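Local coordinates for putative transcriptional regulator protein, LacI family (Rhizobium etli, PDB 3MIZ) that probably binds regulatory DNA as a LacI-family transcription factor, its effector-binding core having the two-domain fold of periplasmic binding proteins, at residues 72-86 and 93-107. Numbering follows the deposited sequence.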
loop_
_atom_site.group_PDB
_atom_site.type_symbol
_atom_site.label_atom_id
_atom_site.label_comp_id
_atom_site.label_asym_id
_atom_site.label_seq_id
_atom_site.Cartn_x
_atom_site.Cartn_y
_atom_site.Cartn_z
ATOM N N ASP A 72 -19.304 14.063 -15.341
ATOM C CA ASP A 72 -18.962 14.350 -16.734
ATOM C C ASP A 72 -18.335 13.169 -17.468
ATOM O O ASP A 72 -18.533 13.006 -18.672
ATOM C CB ASP A 72 -18.008 15.542 -16.830
ATOM C CG ASP A 72 -18.675 16.855 -16.487
ATOM O OD1 ASP A 72 -19.923 16.926 -16.546
ATOM O OD2 ASP A 72 -17.942 17.821 -16.175
ATOM N N GLY A 73 -17.570 12.359 -16.744
ATOM C CA GLY A 73 -16.933 11.206 -17.355
ATOM C C GLY A 73 -16.479 10.208 -16.302
ATOM O O GLY A 73 -16.464 10.520 -15.110
ATOM N N VAL A 74 -16.104 9.013 -16.740
ATOM C CA VAL A 74 -15.655 7.967 -15.826
ATOM C C VAL A 74 -14.309 7.374 -16.214
ATOM O O VAL A 74 -14.034 7.131 -17.388
ATOM C CB VAL A 74 -16.664 6.782 -15.766
ATOM C CG1 VAL A 74 -16.030 5.576 -15.046
ATOM C CG2 VAL A 74 -17.921 7.197 -15.050
ATOM N N LEU A 75 -13.464 7.161 -15.217
ATOM C CA LEU A 75 -12.190 6.512 -15.447
ATOM C C LEU A 75 -12.384 5.160 -14.777
ATOM O O LEU A 75 -12.519 5.067 -13.560
ATOM C CB LEU A 75 -11.056 7.304 -14.800
ATOM C CG LEU A 75 -10.838 8.639 -15.515
ATOM C CD1 LEU A 75 -9.949 9.543 -14.686
ATOM C CD2 LEU A 75 -10.229 8.371 -16.892
ATOM N N TYR A 76 -12.463 4.120 -15.595
ATOM C CA TYR A 76 -12.655 2.758 -15.123
ATOM C C TYR A 76 -11.261 2.222 -14.847
ATOM O O TYR A 76 -10.516 1.920 -15.778
ATOM C CB TYR A 76 -13.311 1.934 -16.223
ATOM C CG TYR A 76 -13.932 0.671 -15.730
ATOM C CD1 TYR A 76 -15.192 0.692 -15.133
ATOM C CD2 TYR A 76 -13.283 -0.556 -15.877
ATOM C CE1 TYR A 76 -15.799 -0.466 -14.703
ATOM C CE2 TYR A 76 -13.886 -1.729 -15.446
ATOM C CZ TYR A 76 -15.151 -1.673 -14.860
ATOM O OH TYR A 76 -15.778 -2.823 -14.441
ATOM N N VAL A 77 -10.919 2.092 -13.570
ATOM C CA VAL A 77 -9.588 1.655 -13.180
ATOM C C VAL A 77 -9.564 0.346 -12.398
ATOM O O VAL A 77 -10.269 0.183 -11.400
ATOM C CB VAL A 77 -8.908 2.751 -12.316
ATOM C CG1 VAL A 77 -7.473 2.360 -11.984
ATOM C CG2 VAL A 77 -8.969 4.083 -13.035
ATOM N N THR A 78 -8.748 -0.591 -12.853
ATOM C CA THR A 78 -8.629 -1.860 -12.147
ATOM C C THR A 78 -7.318 -1.849 -11.362
ATOM O O THR A 78 -6.331 -1.247 -11.799
ATOM C CB THR A 78 -8.664 -3.051 -13.129
ATOM O OG1 THR A 78 -7.692 -2.862 -14.165
ATOM C CG2 THR A 78 -10.052 -3.159 -13.767
HETATM N N MSE A 79 -7.310 -2.495 -10.199
HETATM C CA MSE A 79 -6.105 -2.542 -9.371
HETATM C C MSE A 79 -4.978 -3.303 -10.067
HETATM O O MSE A 79 -3.804 -2.947 -9.942
HETATM C CB MSE A 79 -6.426 -3.175 -8.018
HETATM C CG MSE A 79 -7.233 -2.267 -7.113
HETATM SE SE MSE A 79 -6.274 -0.613 -6.747
HETATM C CE MSE A 79 -7.149 0.586 -8.013
ATOM N N TYR A 80 -5.325 -4.369 -10.779
ATOM C CA TYR A 80 -4.322 -5.111 -11.532
ATOM C C TYR A 80 -4.840 -5.235 -12.949
ATOM O O TYR A 80 -6.030 -5.044 -13.210
ATOM C CB TYR A 80 -4.033 -6.500 -10.930
ATOM C CG TYR A 80 -5.244 -7.296 -10.520
ATOM C CD1 TYR A 80 -5.682 -7.297 -9.195
ATOM C CD2 TYR A 80 -5.946 -8.064 -11.450
ATOM C CE1 TYR A 80 -6.788 -8.048 -8.801
ATOM C CE2 TYR A 80 -7.054 -8.812 -11.068
ATOM C CZ TYR A 80 -7.465 -8.802 -9.745
ATOM O OH TYR A 80 -8.542 -9.565 -9.363
ATOM N N ARG A 81 -3.948 -5.548 -13.876
ATOM C CA ARG A 81 -4.339 -5.641 -15.266
ATOM C C ARG A 81 -5.410 -6.697 -15.514
ATOM O O ARG A 81 -5.260 -7.853 -15.135
ATOM C CB ARG A 81 -3.108 -5.905 -16.115
ATOM C CG ARG A 81 -3.269 -5.473 -17.541
ATOM C CD ARG A 81 -1.949 -5.578 -18.260
ATOM N NE ARG A 81 -2.119 -5.442 -19.696
ATOM C CZ ARG A 81 -1.132 -5.574 -20.569
ATOM N NH1 ARG A 81 0.096 -5.846 -20.137
ATOM N NH2 ARG A 81 -1.371 -5.440 -21.862
ATOM N N ARG A 82 -6.499 -6.281 -16.154
ATOM C CA ARG A 82 -7.612 -7.182 -16.430
ATOM C C ARG A 82 -8.203 -6.929 -17.813
ATOM O O ARG A 82 -7.999 -5.868 -18.409
ATOM C CB ARG A 82 -8.739 -6.969 -15.406
ATOM C CG ARG A 82 -8.409 -7.266 -13.952
ATOM C CD ARG A 82 -9.585 -6.877 -13.059
ATOM N NE ARG A 82 -10.819 -7.526 -13.499
ATOM C CZ ARG A 82 -12.042 -7.143 -13.143
ATOM N NH1 ARG A 82 -12.214 -6.104 -12.333
ATOM N NH2 ARG A 82 -13.102 -7.793 -13.615
ATOM N N ILE A 83 -8.923 -7.922 -18.317
ATOM C CA ILE A 83 -9.639 -7.808 -19.579
ATOM C C ILE A 83 -11.080 -7.961 -19.092
ATOM O O ILE A 83 -11.444 -9.009 -18.544
ATOM C CB ILE A 83 -9.310 -8.955 -20.556
ATOM C CG1 ILE A 83 -7.831 -8.907 -20.954
ATOM C CG2 ILE A 83 -10.159 -8.820 -21.813
ATOM C CD1 ILE A 83 -7.397 -10.106 -21.799
ATOM N N VAL A 84 -11.885 -6.916 -19.255
ATOM C CA VAL A 84 -13.259 -6.959 -18.779
ATOM C C VAL A 84 -14.118 -5.847 -19.351
ATOM O O VAL A 84 -13.638 -4.736 -19.606
ATOM C CB VAL A 84 -13.302 -6.864 -17.236
ATOM C CG1 VAL A 84 -12.572 -5.612 -16.770
ATOM C CG2 VAL A 84 -14.749 -6.838 -16.743
ATOM N N ASP A 85 -15.388 -6.169 -19.579
ATOM C CA ASP A 85 -16.349 -5.196 -20.078
ATOM C C ASP A 85 -17.024 -4.584 -18.862
ATOM O O ASP A 85 -17.491 -5.303 -17.976
ATOM C CB ASP A 85 -17.419 -5.875 -20.940
ATOM C CG ASP A 85 -17.055 -5.915 -22.407
ATOM O OD1 ASP A 85 -15.878 -5.665 -22.753
ATOM O OD2 ASP A 85 -17.957 -6.205 -23.223
ATOM N N PRO A 86 -17.077 -3.249 -18.787
ATOM C CA PRO A 86 -17.741 -2.685 -17.607
ATOM C C PRO A 86 -19.213 -3.113 -17.608
ATOM O O PRO A 86 -19.793 -3.345 -18.668
ATOM C CB PRO A 86 -17.591 -1.178 -17.805
ATOM C CG PRO A 86 -16.321 -1.055 -18.628
ATOM C CD PRO A 86 -16.469 -2.197 -19.620
ATOM N N ILE A 93 -22.060 7.052 -20.304
ATOM C CA ILE A 93 -21.245 8.187 -19.878
ATOM C C ILE A 93 -19.872 8.030 -20.520
ATOM O O ILE A 93 -19.352 6.915 -20.585
ATOM C CB ILE A 93 -21.044 8.195 -18.342
ATOM C CG1 ILE A 93 -22.397 8.243 -17.629
ATOM C CG2 ILE A 93 -20.173 9.383 -17.942
ATOM C CD1 ILE A 93 -22.290 8.224 -16.111
ATOM N N PRO A 94 -19.274 9.132 -21.010
ATOM C CA PRO A 94 -17.946 9.028 -21.630
ATOM C C PRO A 94 -17.031 8.301 -20.648
ATOM O O PRO A 94 -16.954 8.679 -19.476
ATOM C CB PRO A 94 -17.543 10.484 -21.824
ATOM C CG PRO A 94 -18.862 11.145 -22.127
ATOM C CD PRO A 94 -19.793 10.509 -21.104
ATOM N N THR A 95 -16.340 7.273 -21.132
ATOM C CA THR A 95 -15.478 6.467 -20.275
ATOM C C THR A 95 -14.143 6.075 -20.901
ATOM O O THR A 95 -14.063 5.789 -22.093
ATOM C CB THR A 95 -16.207 5.168 -19.884
ATOM O OG1 THR A 95 -17.409 5.491 -19.175
ATOM C CG2 THR A 95 -15.326 4.285 -19.009
ATOM N N VAL A 96 -13.096 6.067 -20.081
ATOM C CA VAL A 96 -11.772 5.647 -20.520
ATOM C C VAL A 96 -11.318 4.602 -19.503
ATOM O O VAL A 96 -11.426 4.814 -18.293
ATOM C CB VAL A 96 -10.763 6.814 -20.553
ATOM C CG1 VAL A 96 -9.357 6.282 -20.807
ATOM C CG2 VAL A 96 -11.137 7.795 -21.661
HETATM N N MSE A 97 -10.851 3.461 -19.991
HETATM C CA MSE A 97 -10.390 2.393 -19.107
HETATM C C MSE A 97 -8.888 2.521 -18.858
HETATM O O MSE A 97 -8.126 2.799 -19.778
HETATM C CB MSE A 97 -10.710 1.026 -19.732
HETATM C CG MSE A 97 -12.210 0.768 -19.854
HETATM SE SE MSE A 97 -12.628 -0.882 -20.795
HETATM C CE MSE A 97 -12.087 -2.121 -19.432
ATOM N N ILE A 98 -8.474 2.335 -17.606
ATOM C CA ILE A 98 -7.059 2.433 -17.250
ATOM C C ILE A 98 -6.595 1.191 -16.492
ATOM O O ILE A 98 -7.182 0.819 -15.469
ATOM C CB ILE A 98 -6.785 3.669 -16.371
ATOM C CG1 ILE A 98 -7.278 4.940 -17.087
ATOM C CG2 ILE A 98 -5.272 3.776 -16.096
ATOM C CD1 ILE A 98 -7.389 6.172 -16.171
ATOM N N ASN A 99 -5.540 0.570 -17.011
ATOM C CA ASN A 99 -4.922 -0.637 -16.445
ATOM C C ASN A 99 -5.735 -1.879 -16.793
ATOM O O ASN A 99 -5.575 -2.941 -16.183
ATOM C CB ASN A 99 -4.796 -0.528 -14.920
ATOM C CG ASN A 99 -3.692 -1.413 -14.366
ATOM O OD1 ASN A 99 -3.699 -1.781 -13.193
ATOM N ND2 ASN A 99 -2.732 -1.749 -15.211
ATOM N N CYS A 100 -6.610 -1.733 -17.778
ATOM C CA CYS A 100 -7.454 -2.823 -18.209
ATOM C C CYS A 100 -7.892 -2.596 -19.649
ATOM O O CYS A 100 -7.740 -1.501 -20.198
ATOM C CB CYS A 100 -8.678 -2.940 -17.286
ATOM S SG CYS A 100 -9.646 -1.404 -17.085
ATOM N N ARG A 101 -8.422 -3.649 -20.256
ATOM C CA ARG A 101 -8.881 -3.607 -21.633
ATOM C C ARG A 101 -10.251 -4.282 -21.706
ATOM O O ARG A 101 -10.511 -5.255 -20.995
ATOM C CB ARG A 101 -7.876 -4.352 -22.518
ATOM C CG ARG A 101 -8.455 -5.064 -23.724
ATOM C CD ARG A 101 -7.408 -5.978 -24.337
ATOM N NE ARG A 101 -6.549 -6.536 -23.293
ATOM C CZ ARG A 101 -5.533 -7.369 -23.501
ATOM N NH1 ARG A 101 -5.224 -7.774 -24.729
ATOM N NH2 ARG A 101 -4.807 -7.780 -22.472
ATOM N N PRO A 102 -11.136 -3.778 -22.574
ATOM C CA PRO A 102 -12.464 -4.384 -22.691
ATOM C C PRO A 102 -12.393 -5.763 -23.327
ATOM O O PRO A 102 -11.493 -6.038 -24.124
ATOM C CB PRO A 102 -13.220 -3.390 -23.567
ATOM C CG PRO A 102 -12.135 -2.867 -24.476
ATOM C CD PRO A 102 -10.983 -2.647 -23.509
ATOM N N GLN A 103 -13.331 -6.634 -22.963
ATOM C CA GLN A 103 -13.382 -7.972 -23.540
ATOM C C GLN A 103 -13.913 -7.813 -24.961
ATOM O O GLN A 103 -13.483 -8.508 -25.889
ATOM C CB GLN A 103 -14.319 -8.869 -22.726
ATOM C CG GLN A 103 -14.373 -10.310 -23.210
ATOM C CD GLN A 103 -12.997 -10.942 -23.299
ATOM O OE1 GLN A 103 -12.191 -10.585 -24.159
ATOM N NE2 GLN A 103 -12.717 -11.880 -22.399
ATOM N N THR A 104 -14.849 -6.882 -25.123
ATOM C CA THR A 104 -15.433 -6.600 -26.431
ATOM C C THR A 104 -14.519 -5.652 -27.194
ATOM O O THR A 104 -14.257 -4.532 -26.751
ATOM C CB THR A 104 -16.830 -5.952 -26.294
ATOM O OG1 THR A 104 -17.735 -6.900 -25.717
ATOM C CG2 THR A 104 -17.358 -5.511 -27.649
ATOM N N ARG A 105 -14.041 -6.115 -28.345
ATOM C CA ARG A 105 -13.142 -5.340 -29.198
ATOM C C ARG A 105 -13.568 -3.891 -29.403
ATOM O O ARG A 105 -14.667 -3.605 -29.886
ATOM C CB ARG A 105 -12.997 -6.019 -30.565
ATOM C CG ARG A 105 -12.072 -5.283 -31.528
ATOM C CD ARG A 105 -11.908 -6.047 -32.842
ATOM N NE ARG A 105 -13.114 -6.014 -33.664
ATOM C CZ ARG A 105 -13.547 -4.937 -34.312
ATOM N NH1 ARG A 105 -12.870 -3.798 -34.239
ATOM N NH2 ARG A 105 -14.664 -4.992 -35.025
ATOM N N GLU A 106 -12.674 -2.985 -29.025
ATOM C CA GLU A 106 -12.880 -1.547 -29.157
ATOM C C GLU A 106 -14.167 -1.003 -28.549
ATOM O O GLU A 106 -14.733 -0.035 -29.056
ATOM C CB GLU A 106 -12.811 -1.140 -30.631
ATOM C CG GLU A 106 -11.574 -1.655 -31.350
ATOM C CD GLU A 106 -11.260 -0.866 -32.605
ATOM O OE1 GLU A 106 -10.811 0.294 -32.472
ATOM O OE2 GLU A 106 -11.466 -1.399 -33.718
ATOM N N LEU A 107 -14.631 -1.613 -27.465
ATOM C CA LEU A 107 -15.849 -1.139 -26.815
ATOM C C LEU A 107 -15.620 0.264 -26.243
ATOM O O LEU A 107 -16.491 1.133 -26.324
ATOM C CB LEU A 107 -16.254 -2.092 -25.685
ATOM C CG LEU A 107 -17.594 -1.812 -25.003
ATOM C CD1 LEU A 107 -18.742 -2.103 -25.969
ATOM C CD2 LEU A 107 -17.723 -2.684 -23.769
#
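Four backbone hydrogen bonds pair V74 and Y76 with P94, V96 and I98, joining 73-78 to 95-97 as parallel strands of the first Rossmann-like domain of a periplasmic-binding-protein fold. The strand axes approach to 4.7 Å, and M97 and I98 also pack on strand 110-113. I98 N meets Y76 O at 2.8 Å. Both chains then turn a corner and pair again, R101 N bonding to R82 O and V84 N to R101 O.

Apolar packing differs by face. Beside L75, I98 CD1 comes within 3.7 Å of L75 CD2, and helix 30-42 covers both. On the other face Y76 CG, anti to the backbone N (chi1 -162°), lays the ring beside C100, whose SG lies at its edge, 5.3 Å from the centroid and 86° off the normal, while P86 CG lies over the centre of one face.

Farther along, beside the second strand pair, I83 CD1 lies 3.5 Å above one face of the R101 guanidinium; R81, whose NH2 is near that of R101, pairs with D115 and E112.

Polar contacts concentrate on D85. T104 N-H points almost straight at D85 OD1 (N-H...O 170°), on the syn side but tilted from the carboxylate plane, and T104 OG1 donates to D85 OD2, 2.6 Å away, on its syn lone pair. With an alanine here, T104 N and OG1 are likely to lose their acceptor oxygens, freeing the 104-107 type II turn to shift. L107 CD2 lies 3.6 Å from D85 CG.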